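Local coordinates for protein auracyanin-A (Chloroflexus aurantiacus, PDB 2AAN) that carries electrons with a single blue-copper centre, probably as a soluble acceptor for the membrane-bound alternative complex III, at residues A76-G81 / T124-Y129. Residues are numbered along the deposited sequence; the frame is centred on the assembly and turned at random.
With CU (copper (II) ion), chain B.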
loop_
_atom_site.group_PDB
_atom_site.type_symbol
_atom_site.label_atom_id
_atom_site.label_comp_id
_atom_site.label_asym_id
_atom_site.label_seq_id
_atom_site.Cartn_x
_atom_site.Cartn_y
_atom_site.Cartn_z
ATOM N N ALA A 76 -13.664 -1.749 5.281
ATOM C CA ALA A 76 -14.523 -1.646 4.106
ATOM C C ALA A 76 -14.132 -2.702 3.082
ATOM O O ALA A 76 -14.987 -3.311 2.437
ATOM C CB ALA A 76 -14.421 -0.245 3.486
ATOM N N GLY A 77 -12.837 -2.970 2.972
ATOM C CA GLY A 77 -12.347 -3.938 2.021
ATOM C C GLY A 77 -12.847 -5.347 2.279
ATOM O O GLY A 77 -12.923 -6.158 1.372
ATOM N N LEU A 78 -13.175 -5.661 3.522
ATOM C CA LEU A 78 -13.677 -7.021 3.842
ATOM C C LEU A 78 -14.920 -7.398 3.068
ATOM O O LEU A 78 -15.157 -8.585 2.778
ATOM C CB LEU A 78 -13.982 -7.157 5.334
ATOM C CG LEU A 78 -12.817 -7.149 6.301
ATOM C CD1 LEU A 78 -13.368 -7.216 7.699
ATOM C CD2 LEU A 78 -11.840 -8.304 6.051
ATOM N N SER A 79 -15.746 -6.408 2.773
ATOM C CA SER A 79 -16.988 -6.700 2.109
ATOM C C SER A 79 -16.929 -6.179 0.680
ATOM O O SER A 79 -17.787 -6.494 -0.144
ATOM C CB SER A 79 -18.155 -6.130 2.915
ATOM O OG SER A 79 -18.052 -4.728 2.978
ATOM N N ALA A 80 -15.897 -5.406 0.366
ATOM C CA ALA A 80 -15.640 -4.996 -1.031
ATOM C C ALA A 80 -15.186 -6.160 -1.916
ATOM O O ALA A 80 -15.606 -6.274 -3.062
ATOM C CB ALA A 80 -14.612 -3.936 -1.057
ATOM N N GLY A 81 -14.280 -6.993 -1.396
ATOM C CA GLY A 81 -13.822 -8.186 -2.093
ATOM C C GLY A 81 -12.747 -7.950 -3.129
ATOM O O GLY A 81 -12.379 -6.813 -3.375
ATOM N N THR A 124 -4.777 -4.003 2.348
ATOM C CA THR A 124 -6.180 -4.218 2.722
ATOM C C THR A 124 -6.700 -5.637 2.452
ATOM O O THR A 124 -7.891 -5.887 2.541
ATOM C CB THR A 124 -7.078 -3.202 1.994
ATOM O OG1 THR A 124 -6.986 -3.406 0.598
ATOM C CG2 THR A 124 -6.654 -1.786 2.334
ATOM N N VAL A 125 -5.819 -6.584 2.174
ATOM C CA VAL A 125 -6.249 -7.970 2.061
ATOM C C VAL A 125 -6.781 -8.400 3.461
ATOM O O VAL A 125 -6.181 -8.056 4.475
ATOM C CB VAL A 125 -5.105 -8.842 1.502
ATOM C CG1 VAL A 125 -5.365 -10.374 1.717
ATOM C CG2 VAL A 125 -4.844 -8.477 0.020
ATOM N N PRO A 126 -7.944 -9.078 3.507
ATOM C CA PRO A 126 -8.572 -9.406 4.773
ATOM C C PRO A 126 -7.598 -9.946 5.812
ATOM O O PRO A 126 -6.908 -10.917 5.561
ATOM C CB PRO A 126 -9.610 -10.481 4.374
ATOM C CG PRO A 126 -10.079 -10.007 3.054
ATOM C CD PRO A 126 -8.804 -9.491 2.379
ATOM N N GLY A 127 -7.578 -9.312 6.981
ATOM C CA GLY A 127 -6.741 -9.771 8.085
ATOM C C GLY A 127 -5.290 -9.303 8.105
ATOM O O GLY A 127 -4.585 -9.514 9.104
ATOM N N HIS A 128 -4.790 -8.689 7.039
ATOM C CA HIS A 128 -3.337 -8.324 7.025
ATOM C C HIS A 128 -3.023 -7.059 7.797
ATOM O O HIS A 128 -2.001 -6.989 8.476
ATOM C CB HIS A 128 -2.822 -8.224 5.606
ATOM C CG HIS A 128 -2.812 -9.534 4.913
ATOM N ND1 HIS A 128 -2.134 -9.747 3.736
ATOM C CD2 HIS A 128 -3.393 -10.715 5.242
ATOM C CE1 HIS A 128 -2.305 -11.008 3.365
ATOM N NE2 HIS A 128 -3.045 -11.621 4.277
ATOM N N TYR A 129 -3.898 -6.063 7.679
ATOM C CA TYR A 129 -3.868 -4.882 8.542
ATOM C C TYR A 129 -4.557 -5.314 9.817
ATOM O O TYR A 129 -5.569 -6.033 9.744
ATOM C CB TYR A 129 -4.591 -3.681 7.868
ATOM C CG TYR A 129 -4.624 -2.451 8.754
ATOM C CD1 TYR A 129 -3.537 -1.585 8.795
ATOM C CD2 TYR A 129 -5.654 -2.248 9.655
ATOM C CE1 TYR A 129 -3.497 -0.512 9.637
ATOM C CE2 TYR A 129 -5.630 -1.147 10.539
ATOM C CZ TYR A 129 -4.557 -0.274 10.511
ATOM O OH TYR A 129 -4.482 0.836 11.341
HETATM CU CU CU B . -1.221 -8.284 2.559
#
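Leu78 meets Pro126 through a single methyl: its CD2 lies 3.5 Å from Pro126 CB and 3.7 Å from Pro126 CA, touching the proline where its ring joins the backbone. Leu78 CG sits beside its own backbone N (chi1 -69°), and the chain runs out to CD1 (chi2 177°), which leaves the other branch, CD2, turned against the proline. The leucine and the proline ring run past one another in opposite senses, and no hydrogen bond links the segments. At the neighbouring Gly77, which has no side chain, the helix surface faces the carbonyl of Thr124.

The copper lies one layer further in. Pro126 and Gly127 are the two central residues of a type II beta turn, closed by His128 N to Val125 O at 3.0 Å; Gly127 supplies the positive phi. His128 then binds the copper ion through ND1 at 2.1 Å, with Val125 CG1 3.5 Å above one face of the imidazole, displaced toward the rim. His58, Cys123 and Met132 complete the metal site, the arrangement of a blue-copper cupredoxin. Helix 67-80, in its last turn here, thus packs at the surface against the ligand loop between strands 117-122 and 133-138, while Tyr129 lies on an earlier part of the same helix.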